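Putative oxidoreductase (Salmonella enterica subsp. enterica serovar Typhimurium, PDB 3NX4) binds NADP and probably catalyses the NADPH-dependent reduction of acryloyl-CoA, as a member of the medium-chain dehydrogenase/reductase family. Local coordinates at residues C134-A137 with L138-A141; T251-P254 with F255-N259. All coordinates share one frame; numbering follows the deposited sequence.

Contact 1 of 2, residues C134-A137 with L138-A141; sequences CVMA and LEDA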
loop_
_atom_site.group_PDB
_atom_site.type_symbol
_atom_site.label_atom_id
_atom_site.label_comp_id
_atom_site.label_asym_id
_atom_site.label_seq_id
_atom_site.Cartn_x
_atom_site.Cartn_y
_atom_site.Cartn_z
ATOM N N CYS A 134 -12.391 3.310 4.175
ATOM C CA CYS A 134 -11.136 4.048 3.977
ATOM C C CYS A 134 -10.644 4.633 5.284
ATOM O O CYS A 134 -9.467 4.564 5.601
ATOM C CB CYS A 134 -11.307 5.176 2.957
ATOM S SG CYS A 134 -11.528 4.605 1.268
ATOM N N VAL A 135 -11.557 5.208 6.052
ATOM C CA VAL A 135 -11.204 5.709 7.370
ATOM C C VAL A 135 -10.658 4.569 8.253
ATOM O O VAL A 135 -9.677 4.736 8.977
ATOM C CB VAL A 135 -12.421 6.381 8.021
ATOM C CG1 VAL A 135 -12.156 6.672 9.488
ATOM C CG2 VAL A 135 -12.782 7.673 7.243
HETATM N N MSE A 136 -11.277 3.399 8.174
HETATM C CA MSE A 136 -10.815 2.270 8.977
HETATM C C MSE A 136 -9.406 1.803 8.570
HETATM O O MSE A 136 -8.605 1.383 9.413
HETATM C CB MSE A 136 -11.838 1.135 8.910
HETATM C CG MSE A 136 -13.091 1.442 9.725
HETATM SE SE MSE A 136 -14.575 0.190 9.348
HETATM C CE MSE A 136 -13.738 -1.474 9.846
ATOM N N ALA A 137 -9.104 1.901 7.279
ATOM C CA ALA A 137 -7.761 1.607 6.774
ATOM C C ALA A 137 -6.714 2.555 7.357
ATOM O O ALA A 137 -5.630 2.127 7.753
ATOM C CB ALA A 137 -7.742 1.666 5.250
ATOM N N LEU A 138 -7.026 3.846 7.405
ATOM C CA LEU A 138 -6.111 4.803 8.021
ATOM C C LEU A 138 -5.885 4.444 9.485
ATOM O O LEU A 138 -4.754 4.479 9.978
ATOM C CB LEU A 138 -6.664 6.230 7.910
ATOM C CG LEU A 138 -6.792 6.813 6.502
ATOM C CD1 LEU A 138 -7.183 8.292 6.581
ATOM C CD2 LEU A 138 -5.503 6.666 5.720
ATOM N N GLU A 139 -6.968 4.098 10.180
ATOM C CA GLU A 139 -6.868 3.651 11.567
ATOM C C GLU A 139 -5.999 2.387 11.720
ATOM O O GLU A 139 -5.168 2.305 12.634
ATOM C CB GLU A 139 -8.265 3.423 12.163
ATOM C CG GLU A 139 -9.044 4.700 12.354
ATOM C CD GLU A 139 -10.495 4.477 12.775
ATOM O OE1 GLU A 139 -10.982 3.323 12.715
ATOM O OE2 GLU A 139 -11.147 5.468 13.173
ATOM N N ASP A 140 -6.204 1.404 10.846
ATOM C CA ASP A 140 -5.364 0.204 10.819
ATOM C C ASP A 140 -3.882 0.570 10.687
ATOM O O ASP A 140 -3.007 -0.129 11.191
ATOM C CB ASP A 140 -5.739 -0.699 9.634
ATOM C CG ASP A 140 -7.080 -1.404 9.818
ATOM O OD1 ASP A 140 -7.630 -1.388 10.943
ATOM O OD2 ASP A 140 -7.573 -1.991 8.827
ATOM N N ALA A 141 -3.604 1.654 9.976
ATOM C CA ALA A 141 -2.227 2.090 9.739
ATOM C C ALA A 141 -1.696 2.915 10.906
ATOM O O ALA A 141 -0.539 3.337 10.904
ATOM C CB ALA A 141 -2.144 2.895 8.425
#

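Contact 2 of 2, residues T251-P254 with F255-N259; sequences TVMP and FILRN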
loop_
_atom_site.group_PDB
_atom_site.type_symbol
_atom_site.label_atom_id
_atom_site.label_comp_id
_atom_site.label_asym_id
_atom_site.label_seq_id
_atom_site.Cartn_x
_atom_site.Cartn_y
_atom_site.Cartn_z
ATOM N N THR A 251 6.065 6.147 -8.819
ATOM C CA THR A 251 7.384 5.566 -8.661
ATOM C C THR A 251 7.429 4.844 -7.325
ATOM O O THR A 251 6.573 5.041 -6.471
ATOM C CB THR A 251 8.501 6.613 -8.697
ATOM O OG1 THR A 251 8.544 7.313 -7.451
ATOM C CG2 THR A 251 8.283 7.597 -9.834
ATOM N N VAL A 252 8.414 3.980 -7.161
ATOM C CA VAL A 252 8.571 3.243 -5.925
ATOM C C VAL A 252 9.124 4.123 -4.806
ATOM O O VAL A 252 9.180 3.696 -3.661
ATOM C CB VAL A 252 9.506 2.035 -6.111
ATOM C CG1 VAL A 252 8.966 1.100 -7.170
ATOM C CG2 VAL A 252 10.901 2.497 -6.468
HETATM N N MSE A 253 9.563 5.334 -5.139
HETATM C CA MSE A 253 10.259 6.176 -4.159
HETATM C C MSE A 253 9.499 6.470 -2.843
HETATM O O MSE A 253 10.091 6.386 -1.766
HETATM C CB MSE A 253 10.788 7.464 -4.791
HETATM C CG MSE A 253 11.685 7.234 -5.995
HETATM SE SE MSE A 253 13.209 6.081 -5.530
HETATM C CE MSE A 253 14.585 7.456 -5.392
ATOM N N PRO A 254 8.205 6.836 -2.918
ATOM C CA PRO A 254 7.529 7.093 -1.639
ATOM C C PRO A 254 7.475 5.818 -0.793
ATOM O O PRO A 254 7.502 5.864 0.434
ATOM C CB PRO A 254 6.105 7.495 -2.060
ATOM C CG PRO A 254 6.249 8.012 -3.462
ATOM C CD PRO A 254 7.360 7.178 -4.079
ATOM N N PHE A 255 7.410 4.681 -1.464
ATOM C CA PHE A 255 7.317 3.409 -0.757
ATOM C C PHE A 255 8.628 3.012 -0.116
ATOM O O PHE A 255 8.667 2.693 1.073
ATOM C CB PHE A 255 6.799 2.334 -1.706
ATOM C CG PHE A 255 5.484 2.700 -2.316
ATOM C CD1 PHE A 255 4.300 2.488 -1.613
ATOM C CD2 PHE A 255 5.427 3.307 -3.552
ATOM C CE1 PHE A 255 3.068 2.857 -2.156
ATOM C CE2 PHE A 255 4.200 3.677 -4.108
ATOM C CZ PHE A 255 3.023 3.452 -3.403
ATOM N N ILE A 256 9.714 3.072 -0.885
ATOM C CA ILE A 256 10.972 2.522 -0.402
ATOM C C ILE A 256 11.835 3.530 0.334
ATOM O O ILE A 256 12.780 3.143 1.026
ATOM C CB ILE A 256 11.779 1.865 -1.534
ATOM C CG1 ILE A 256 12.416 2.932 -2.424
ATOM C CG2 ILE A 256 10.885 0.922 -2.327
ATOM C CD1 ILE A 256 13.354 2.357 -3.488
ATOM N N LEU A 257 11.527 4.815 0.187
ATOM C CA LEU A 257 12.284 5.865 0.873
ATOM C C LEU A 257 11.473 6.452 2.031
ATOM O O LEU A 257 12.030 6.981 2.988
ATOM C CB LEU A 257 12.687 6.984 -0.097
ATOM C CG LEU A 257 13.712 6.635 -1.177
ATOM C CD1 LEU A 257 14.064 7.851 -2.023
ATOM C CD2 LEU A 257 14.955 6.062 -0.532
ATOM N N ARG A 258 10.156 6.342 1.955
ATOM C CA ARG A 258 9.323 6.945 2.985
ATOM C C ARG A 258 8.368 5.980 3.677
ATOM O O ARG A 258 7.530 6.410 4.473
ATOM C CB ARG A 258 8.554 8.142 2.417
ATOM C CG ARG A 258 9.445 9.359 2.152
ATOM C CD ARG A 258 8.602 10.578 1.749
ATOM N NE ARG A 258 9.448 11.742 1.487
ATOM C CZ ARG A 258 9.063 12.806 0.792
ATOM N NH1 ARG A 258 7.831 12.868 0.287
ATOM N NH2 ARG A 258 9.910 13.813 0.610
ATOM N N ASN A 259 8.495 4.691 3.369
ATOM C CA ASN A 259 7.723 3.658 4.060
ATOM C C ASN A 259 6.216 3.916 3.976
ATOM O O ASN A 259 5.472 3.643 4.911
ATOM C CB ASN A 259 8.154 3.577 5.523
ATOM C CG ASN A 259 8.079 2.166 6.075
ATOM O OD1 ASN A 259 9.047 1.398 5.987
ATOM N ND2 ASN A 259 6.920 1.807 6.635
#

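Contact 1 of 2, residues C134-A137 with L138-A141
V135 and E139 meet in a local, one-turn contact within the last turns of helix 118-140, the long helix that leads into the first strand of the nucleotide-binding domain. Four successive backbone bonds of the i to i+4 kind hold it: L138 N to C134 O, E139 N to V135 O at 3.0 Å, D140 N to M136 O, and A141 N to A137 O. The first three are close to straight; the last bends to 137° at the C-terminal end of the helix. E139, extended beyond CG, runs back toward the previous turn, its CG anti to the carbonyl carbon (chi1 -69°). E139 CG sits 3.4 Å from V135 O. Farther out, E139 OE2 comes to 4.0 Å from V135 CG1, while E139 OE1 lies near M136 CG. That carboxylate pairs with R281 and the carboxylate of D140 with R274, so both salt bridges reach helix 272-285, against which M136 also packs. Helix 118-140 flanks the parallel six-stranded Rossmann sheet: C134 and A137 lie on A238, and the L138 side chain touches C236 and I216. L138 CG rests 3.6 Å from C134 O. D140 CG approaches M136 O to 3.2 Å, a carbonyl already bonded to D140 N. C134, one turn before L138, packs on C240 and V265, two NADP-binding residues.

Contact 2 of 2, residues T251-P254 with F255-N259
I256 reaches back over V252 one helical turn earlier. I256 CB lies 3.8 Å from V252 O. There the side chain forks: CG1 and CG2 of I256 both stand 3.5 Å from that same V252 O, and CG2 also approaches V252 CB. With CG1 between the backbone N and the carbonyl carbon (chi1 75°), I256 CD1 is carried across to V252 CG2 at 3.9 Å. V252 O itself receives I256 N at 2.9 Å, nearly in line with the carbonyl, and a weak bond from F255 N. The F255 ring turns its edge, at CD2 and CE2, to T251 O. On another side of the turn M253 and L257 lie side by side, though M253 is poorly ordered. L257 N bonds to M253 O at 2.9 Å, whereas R258 N reaches P254 O only weakly. Before the helix, T251 OG1 accepts from M253 N at 3.2 Å, a capping bond; after it, N259 turns to positive phi and its OD1 accepts from D266 N of the second subunit. I256 also touches an NADP that is not bound to its own chain, and packs on C240 of the second subunit: a short capped helix at the dimer interface, beside a cofactor site.

In the fold
From the N terminus, the chain completes contact 1 at the C-terminal end of helix 118-140 before it enters the parallel sheet with strand 150-152. It runs on through strands 174-178, 194-197, 212-217 and 235-239, then strand 247-251, and reaches contact 2 in helix 253-258, just ahead of strand 261-264, outermost of the parallel sheet within this chain. Each contact is made of links one turn apart and closes no long loop; the two follow in series, neither nested nor crossing. The centres of contact 1 and contact 2 lie about 20 Å apart. Contact 1 joins helix 118-140 to the sheet and helix 272-285; at contact 2, T251 pairs antiparallel with a strand of the second subunit, continuing that sheet across the interface.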